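Local coordinates for protein histone acetyltransferase, ELP3 family (Methanocaldococcus infernus, PDB 6IA8) that acetylates the wobble uridine of tRNA, using acetyl-CoA and S-adenosyl-L-methionine to form 5-carboxymethyluridine at position 34, at residues A[59-69]-A[130-141]; A[486-494]-A[507-518]. All coordinates share one frame; numbering follows the deposited sequence.

Interaction 1 of 2, residues A[59-69]-A[130-141]; sequences ISGVAVVAVMT and HPTDKIELIIMG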
# COMPACT_ATOMS: atom_id res chain seq x y z
N ILE A 59 -2.41 17.91 -4.71
CA ILE A 59 -0.98 17.64 -4.88
C ILE A 59 -0.44 17.12 -3.55
O ILE A 59 -0.59 17.77 -2.51
CB ILE A 59 -0.22 18.90 -5.33
CG1 ILE A 59 -0.82 19.45 -6.62
CG2 ILE A 59 1.26 18.60 -5.52
CD1 ILE A 59 -0.13 20.69 -7.15
N SER A 60 0.18 15.95 -3.59
CA SER A 60 0.77 15.34 -2.41
C SER A 60 2.27 15.60 -2.35
O SER A 60 2.92 15.89 -3.36
CB SER A 60 0.52 13.83 -2.40
OG SER A 60 1.27 13.20 -1.39
N GLY A 61 2.81 15.51 -1.14
CA GLY A 61 4.23 15.71 -0.94
C GLY A 61 5.08 14.55 -1.41
O GLY A 61 6.30 14.72 -1.56
N VAL A 62 4.48 13.38 -1.62
CA VAL A 62 5.18 12.19 -2.10
C VAL A 62 4.77 11.96 -3.55
O VAL A 62 3.57 11.84 -3.85
CB VAL A 62 4.87 10.96 -1.23
CG1 VAL A 62 5.56 9.73 -1.79
CG2 VAL A 62 5.28 11.20 0.21
N ALA A 63 5.75 11.88 -4.44
CA ALA A 63 5.51 11.64 -5.85
C ALA A 63 5.44 10.14 -6.10
O ALA A 63 6.36 9.40 -5.73
CB ALA A 63 6.61 12.26 -6.70
N VAL A 64 4.39 9.70 -6.76
CA VAL A 64 4.24 8.29 -7.11
C VAL A 64 4.81 8.08 -8.50
O VAL A 64 4.38 8.72 -9.46
CB VAL A 64 2.77 7.84 -7.05
CG1 VAL A 64 2.67 6.41 -7.53
CG2 VAL A 64 2.22 7.98 -5.62
N VAL A 65 5.80 7.21 -8.61
CA VAL A 65 6.48 6.91 -9.87
C VAL A 65 6.22 5.44 -10.14
O VAL A 65 6.85 4.57 -9.54
CB VAL A 65 7.98 7.22 -9.80
CG1 VAL A 65 8.71 6.73 -11.03
CG2 VAL A 65 8.24 8.72 -9.57
N ALA A 66 5.29 5.16 -11.04
CA ALA A 66 4.92 3.80 -11.40
C ALA A 66 5.59 3.43 -12.72
O ALA A 66 5.43 4.14 -13.71
CB ALA A 66 3.40 3.68 -11.55
N VAL A 67 6.31 2.31 -12.73
CA VAL A 67 7.07 1.88 -13.90
C VAL A 67 6.75 0.43 -14.23
O VAL A 67 6.34 -0.35 -13.37
CB VAL A 67 8.59 2.04 -13.70
CG1 VAL A 67 8.94 3.51 -13.43
CG2 VAL A 67 9.06 1.17 -12.60
N MET A 68 6.96 0.07 -15.50
CA MET A 68 6.58 -1.23 -16.04
C MET A 68 7.82 -2.05 -16.38
O MET A 68 8.79 -1.54 -16.93
CB MET A 68 5.73 -1.05 -17.31
CG MET A 68 4.23 -1.02 -17.08
SD MET A 68 3.51 -2.66 -17.13
CE MET A 68 1.86 -2.33 -16.52
N THR A 69 7.77 -3.33 -16.06
CA THR A 69 8.83 -4.26 -16.40
C THR A 69 8.61 -4.85 -17.79
O THR A 69 7.55 -4.70 -18.39
CB THR A 69 8.92 -5.38 -15.36
OG1 THR A 69 7.66 -6.03 -15.27
CG2 THR A 69 9.29 -4.79 -14.01
N HIS A 130 4.78 19.70 -9.03
CA HIS A 130 4.64 18.73 -7.96
C HIS A 130 6.02 18.42 -7.36
O HIS A 130 7.00 18.25 -8.10
CB HIS A 130 4.02 17.43 -8.48
CG HIS A 130 2.63 17.58 -9.00
ND1 HIS A 130 2.11 18.78 -9.44
CD2 HIS A 130 1.63 16.67 -9.16
CE1 HIS A 130 0.87 18.61 -9.84
NE2 HIS A 130 0.55 17.34 -9.68
N PRO A 131 6.12 18.36 -6.03
CA PRO A 131 7.41 18.02 -5.42
C PRO A 131 7.82 16.61 -5.81
O PRO A 131 6.98 15.71 -5.98
CB PRO A 131 7.15 18.13 -3.92
CG PRO A 131 5.66 18.01 -3.77
CD PRO A 131 5.08 18.64 -5.02
N THR A 132 9.13 16.41 -5.95
CA THR A 132 9.68 15.10 -6.26
C THR A 132 10.88 14.75 -5.37
O THR A 132 11.68 13.89 -5.72
CB THR A 132 10.09 15.01 -7.73
OG1 THR A 132 11.12 15.97 -7.99
CG2 THR A 132 8.89 15.30 -8.63
N ASP A 133 11.02 15.41 -4.22
CA ASP A 133 12.11 15.07 -3.32
C ASP A 133 11.85 13.74 -2.61
O ASP A 133 12.80 13.10 -2.16
CB ASP A 133 12.33 16.19 -2.30
CG ASP A 133 11.05 16.56 -1.54
OD1 ASP A 133 10.04 16.88 -2.19
OD2 ASP A 133 11.06 16.52 -0.29
N LYS A 134 10.59 13.33 -2.50
CA LYS A 134 10.20 12.04 -1.94
C LYS A 134 9.44 11.24 -2.99
O LYS A 134 8.41 11.72 -3.51
CB LYS A 134 9.32 12.22 -0.69
CG LYS A 134 9.95 12.98 0.43
CD LYS A 134 9.03 12.96 1.67
CE LYS A 134 9.50 13.92 2.75
NZ LYS A 134 9.22 15.33 2.39
N ILE A 135 9.90 10.03 -3.28
CA ILE A 135 9.33 9.22 -4.35
C ILE A 135 8.90 7.87 -3.81
O ILE A 135 9.67 7.17 -3.15
CB ILE A 135 10.34 9.06 -5.50
CG1 ILE A 135 10.51 10.40 -6.25
CG2 ILE A 135 9.87 7.95 -6.46
CD1 ILE A 135 11.62 10.39 -7.26
N GLU A 136 7.67 7.47 -4.14
CA GLU A 136 7.20 6.11 -3.97
C GLU A 136 7.32 5.44 -5.34
O GLU A 136 6.65 5.85 -6.29
CB GLU A 136 5.75 6.06 -3.49
CG GLU A 136 5.15 4.65 -3.56
CD GLU A 136 3.64 4.60 -3.23
OE1 GLU A 136 2.99 5.65 -3.21
OE2 GLU A 136 3.13 3.49 -2.99
N LEU A 137 8.18 4.43 -5.43
CA LEU A 137 8.42 3.69 -6.66
C LEU A 137 7.54 2.45 -6.64
O LEU A 137 7.54 1.70 -5.66
CB LEU A 137 9.88 3.29 -6.75
CG LEU A 137 10.30 2.53 -8.00
CD1 LEU A 137 10.09 3.38 -9.23
CD2 LEU A 137 11.76 2.11 -7.82
N ILE A 138 6.76 2.28 -7.70
CA ILE A 138 5.83 1.16 -7.82
C ILE A 138 6.24 0.35 -9.03
O ILE A 138 6.25 0.87 -10.15
CB ILE A 138 4.37 1.63 -7.97
CG1 ILE A 138 3.96 2.53 -6.81
CG2 ILE A 138 3.44 0.40 -8.01
CD1 ILE A 138 2.51 2.98 -6.88
N ILE A 139 6.52 -0.94 -8.81
CA ILE A 139 6.93 -1.86 -9.87
C ILE A 139 5.69 -2.62 -10.32
O ILE A 139 5.15 -3.45 -9.59
CB ILE A 139 8.02 -2.82 -9.40
CG1 ILE A 139 9.18 -2.05 -8.74
CG2 ILE A 139 8.51 -3.68 -10.58
CD1 ILE A 139 9.85 -1.02 -9.61
N MET A 140 5.23 -2.33 -11.53
CA MET A 140 4.00 -2.91 -12.04
C MET A 140 4.30 -4.09 -12.96
O MET A 140 5.33 -4.13 -13.64
CB MET A 140 3.20 -1.86 -12.80
CG MET A 140 2.80 -0.68 -11.96
SD MET A 140 1.78 0.49 -12.86
CE MET A 140 2.86 0.93 -14.21
N GLY A 141 3.37 -5.05 -13.00
CA GLY A 141 3.49 -6.21 -13.85
C GLY A 141 3.01 -7.49 -13.20
O GLY A 141 2.44 -8.36 -13.86
O HOH W 1 4.12 15.36 -5.88
O HOH W 2 7.99 14.69 -3.30
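Met140 of strand 134-140 reaches back along strand 63-68 to Ala66 and Met68. Its CB lies 3.5 Å from Val67 O and 4.0 Å from Met68 CE; CG stays near the same oxygen, Val67 O. SD comes to rest 3.8 Å from Ala66 CB, and the turn at chi3 (-60°) swings CE back to Met68 CG, so that the two methionine chains run roughly perpendicular. On this face Ile138 CD1 presses tightly on Val64 CG1 (3.5 Å), and Glu136, which holds Arg212 in a salt bridge, lies alongside Val64.

The two strands are parallel neighbours at one margin of the radical SAM domain's parallel sheet, 63-68 being an outermost strand, with helix 114-127 in the connection between them. Six backbone bonds join them, from Ala63 N to Lys134 O through to Met140 N to Val67 O; that from Val65 N to Glu136 O is almost straight at 179°. On the opposite face Val65 CG2 meets Ile135 CG2 at 3.6 Å and Val67 CG2 meets Ile139 CD1, under helices 114-127 and 149-164.

Ahead of strands 63-68 and 134-140, Ile59 lays CG2 over a face of the His130 imidazole, a CH-pi contact 4.0 Å from the ring centroid, though Ile59 is poorly ordered. Water 1 donates to both Ser60 O and Pro131 O. Lys134, probably an acetyl-CoA ligand by analogy with relatives, has its CB near Gly61 O.

Interaction 2 of 2, residues A[486-494]-A[507-518]; sequences GKKKILVTS and YKRVGAYMGKEL. With SO4 (sulfate ion), chain G.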
# COMPACT_ATOMS: atom_id res chain seq x y z
N GLY A 486 7.74 -6.97 26.59
CA GLY A 486 9.02 -7.49 27.05
C GLY A 486 10.03 -7.76 25.95
O GLY A 486 10.92 -8.59 26.15
N LYS A 487 9.94 -7.07 24.82
CA LYS A 487 10.91 -7.25 23.74
C LYS A 487 12.18 -6.48 24.05
O LYS A 487 12.19 -5.55 24.87
CB LYS A 487 10.32 -6.77 22.42
CG LYS A 487 8.98 -7.42 22.07
CD LYS A 487 9.11 -8.93 21.99
CE LYS A 487 7.82 -9.56 21.43
NZ LYS A 487 7.90 -11.04 21.32
N LYS A 488 13.28 -6.89 23.41
CA LYS A 488 14.59 -6.29 23.64
C LYS A 488 15.13 -5.54 22.42
O LYS A 488 16.12 -4.81 22.55
CB LYS A 488 15.59 -7.38 24.07
CG LYS A 488 15.22 -8.10 25.37
CD LYS A 488 14.99 -7.12 26.53
CE LYS A 488 16.22 -6.29 26.84
NZ LYS A 488 15.98 -5.31 27.94
N LYS A 489 14.53 -5.71 21.25
CA LYS A 489 14.96 -4.93 20.10
C LYS A 489 13.75 -4.67 19.22
O LYS A 489 12.78 -5.43 19.20
CB LYS A 489 16.08 -5.61 19.30
CG LYS A 489 15.68 -6.84 18.52
CD LYS A 489 16.90 -7.39 17.77
CE LYS A 489 16.63 -8.75 17.17
NZ LYS A 489 17.89 -9.38 16.67
N ILE A 490 13.83 -3.55 18.51
CA ILE A 490 12.76 -3.09 17.64
C ILE A 490 13.39 -2.85 16.28
O ILE A 490 14.49 -2.29 16.19
CB ILE A 490 12.09 -1.83 18.24
CG1 ILE A 490 10.97 -1.34 17.36
CG2 ILE A 490 13.09 -0.72 18.49
CD1 ILE A 490 9.95 -0.49 18.15
N LEU A 491 12.74 -3.36 15.23
CA LEU A 491 13.24 -3.25 13.87
C LEU A 491 12.25 -2.48 13.02
O LEU A 491 11.06 -2.82 12.99
CB LEU A 491 13.46 -4.63 13.25
CG LEU A 491 14.57 -5.50 13.82
CD1 LEU A 491 14.54 -6.87 13.12
CD2 LEU A 491 15.91 -4.84 13.68
N VAL A 492 12.74 -1.50 12.26
CA VAL A 492 11.91 -0.65 11.42
C VAL A 492 12.11 -1.06 9.97
O VAL A 492 13.26 -1.17 9.51
CB VAL A 492 12.25 0.83 11.61
CG1 VAL A 492 11.36 1.68 10.73
CG2 VAL A 492 12.13 1.21 13.07
N THR A 493 11.01 -1.32 9.27
CA THR A 493 11.02 -1.41 7.81
C THR A 493 11.07 0.02 7.27
O THR A 493 10.13 0.79 7.44
CB THR A 493 9.78 -2.14 7.29
OG1 THR A 493 9.65 -3.39 8.00
CG2 THR A 493 9.91 -2.40 5.81
N SER A 494 12.19 0.39 6.68
CA SER A 494 12.44 1.76 6.27
C SER A 494 12.66 1.80 4.77
O SER A 494 13.41 0.98 4.23
CB SER A 494 13.69 2.31 6.97
OG SER A 494 14.08 3.59 6.47
N TYR A 507 18.59 4.72 15.62
CA TYR A 507 18.57 3.42 14.97
C TYR A 507 19.80 3.25 14.09
O TYR A 507 20.39 4.22 13.62
CB TYR A 507 17.29 3.27 14.13
CG TYR A 507 16.04 3.08 14.97
CD1 TYR A 507 15.48 4.14 15.65
CD2 TYR A 507 15.43 1.83 15.09
CE1 TYR A 507 14.33 3.97 16.46
CE2 TYR A 507 14.30 1.66 15.85
CZ TYR A 507 13.76 2.72 16.56
OH TYR A 507 12.66 2.54 17.36
N LYS A 508 20.16 2.00 13.86
CA LYS A 508 21.27 1.63 13.00
C LYS A 508 20.83 0.52 12.06
O LYS A 508 19.88 -0.22 12.34
CB LYS A 508 22.48 1.16 13.81
CG LYS A 508 23.06 2.19 14.77
N ARG A 509 21.56 0.36 10.95
CA ARG A 509 21.26 -0.72 10.02
C ARG A 509 21.45 -2.06 10.70
O ARG A 509 22.49 -2.33 11.29
CB ARG A 509 22.13 -0.63 8.77
CG ARG A 509 21.66 0.35 7.72
CD ARG A 509 20.34 -0.07 7.09
NE ARG A 509 20.44 -1.22 6.20
CZ ARG A 509 21.00 -1.19 5.00
NH1 ARG A 509 21.54 -0.07 4.54
NH2 ARG A 509 21.03 -2.29 4.25
N VAL A 510 20.44 -2.91 10.63
CA VAL A 510 20.50 -4.30 11.09
C VAL A 510 20.00 -5.12 9.91
O VAL A 510 18.78 -5.25 9.70
CB VAL A 510 19.63 -4.54 12.33
CG1 VAL A 510 19.71 -6.01 12.75
CG2 VAL A 510 20.08 -3.64 13.47
N GLY A 511 20.92 -5.66 9.12
CA GLY A 511 20.53 -6.41 7.94
C GLY A 511 19.74 -5.51 6.99
O GLY A 511 20.23 -4.49 6.50
N ALA A 512 18.50 -5.89 6.73
CA ALA A 512 17.64 -5.16 5.81
C ALA A 512 16.87 -4.05 6.51
O ALA A 512 16.17 -3.28 5.84
CB ALA A 512 16.65 -6.13 5.16
N TYR A 513 17.00 -3.93 7.82
CA TYR A 513 16.17 -3.03 8.61
C TYR A 513 16.99 -1.94 9.28
O TYR A 513 18.22 -1.91 9.22
CB TYR A 513 15.41 -3.83 9.68
CG TYR A 513 14.61 -5.00 9.14
CD1 TYR A 513 15.19 -6.25 9.00
CD2 TYR A 513 13.27 -4.86 8.76
CE1 TYR A 513 14.50 -7.33 8.51
CE2 TYR A 513 12.57 -5.94 8.25
CZ TYR A 513 13.19 -7.18 8.13
OH TYR A 513 12.50 -8.29 7.63
N MET A 514 16.29 -1.04 9.97
CA MET A 514 16.89 -0.09 10.89
C MET A 514 16.48 -0.56 12.27
O MET A 514 15.30 -0.84 12.51
CB MET A 514 16.41 1.34 10.64
CG MET A 514 16.85 1.90 9.30
SD MET A 514 18.63 1.90 9.07
CE MET A 514 19.10 3.22 10.26
N GLY A 515 17.44 -0.74 13.16
CA GLY A 515 17.17 -1.38 14.43
C GLY A 515 17.69 -0.60 15.62
O GLY A 515 18.64 0.18 15.52
N LYS A 516 17.05 -0.84 16.76
CA LYS A 516 17.50 -0.29 18.04
C LYS A 516 17.32 -1.33 19.13
O LYS A 516 16.30 -2.03 19.18
CB LYS A 516 16.71 0.96 18.42
CG LYS A 516 17.12 1.58 19.74
CD LYS A 516 16.16 2.67 20.20
CE LYS A 516 16.35 3.95 19.43
NZ LYS A 516 15.42 5.01 19.89
N GLU A 517 18.30 -1.42 20.03
CA GLU A 517 18.20 -2.26 21.21
C GLU A 517 17.39 -1.52 22.27
O GLU A 517 17.65 -0.35 22.55
CB GLU A 517 19.59 -2.61 21.75
CG GLU A 517 19.66 -3.95 22.45
CD GLU A 517 19.58 -5.12 21.49
OE1 GLU A 517 19.70 -4.90 20.27
OE2 GLU A 517 19.41 -6.27 21.96
N LEU A 518 16.40 -2.19 22.83
CA LEU A 518 15.57 -1.60 23.87
C LEU A 518 16.16 -1.94 25.26
O LEU A 518 16.04 -1.16 26.19
CB LEU A 518 14.14 -2.09 23.76
CG LEU A 518 13.48 -1.86 22.40
CD1 LEU A 518 12.14 -2.56 22.36
CD2 LEU A 518 13.32 -0.38 22.11
S SO4 G . 24.26 2.76 10.21
O1 SO4 G . 22.81 2.78 10.06
O2 SO4 G . 24.64 3.82 11.15
O3 SO4 G . 24.88 3.00 8.91
O4 SO4 G . 24.69 1.47 10.73
O HOH W 3 13.62 -2.04 5.56
O HOH W 4 16.04 -0.21 5.44
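Ile490 CG2 stands between its own backbone N and carbonyl carbon, because CG1 is anti to the N (chi1 -179°); from there it meets Tyr507 OH at 3.5 Å and Leu518 CD2 at 3.6 Å. In Val492 the equivalent torsion (-180°) turns CG2 away from the carbonyl carbon and toward Tyr507 CE2, 3.6 Å off. Both methyls approach the Tyr507 ring obliquely, while Lys516 CB sits over one of its faces, displaced toward the rim. The phenol is held by Glu478 of helix 469-484, whose carboxylate also forms a salt bridge with Lys516 NZ; that amine hydrogen-bonds Leu505 O as well.

Strands 489-492 and 513-517 are antiparallel neighbours in the mixed sheet of the GNAT acetyltransferase domain, and a type II' turn from Val510 to Tyr513 folds strand 513-517 back against 508-510, an outermost strand. Ile490 with Lys516 and Val492 with Met514 are the hydrogen-bonded pairs, each bonded in both directions; Val492 N to Met514 O is 2.7 Å. Beyond them Leu518 N reaches Lys488 O from well above the carbonyl plane.

On the other face Leu491 CD2 packs 3.8 Å from Gly515 CA, against the bare glycine backbone, and also touches Val510 CB. Leu491 CD1 lies over a face of the Tyr513 ring; Val492 O and Thr493 OG1 lie at its edge, in plane. Tyr513 OH and Thr493 OG1 bond outward to Ser247 O and Gly248 O. Arg509, poorly ordered, directs NE and NH2 at the single atom Gly511 O in the turn, and its backbone N donates to O1 of a sulfate, probably from the crystallisation liquor (2.9 Å). Ser494 and Val492 also touch Tyr502 of helix 499-504, a probable acetyl-CoA ligand.

Interactions 1 and 2 belong to different domains and share no element: their centres lie 26 Å apart and their nearest atoms about 10 Å. Both join adjacent strands, but 59-69 with 130-141 is a parallel pairing at a margin of the radical SAM sheet, whereas 486-494 with 507-518 is antiparallel, one strand in from the edge strand 508-510. Each is partly buried. In interaction 1 the helix-covered face is aliphatic and the more accessible one adds methionine and glutamate; interaction 2 adds two tyrosines whose hydroxyls bond beyond the pair. Tyr513 and Thr493 reach Ser247 and Gly248 of the radical SAM part, while Ile59 and Pro131 touch Trp451 of the acetyltransferase part.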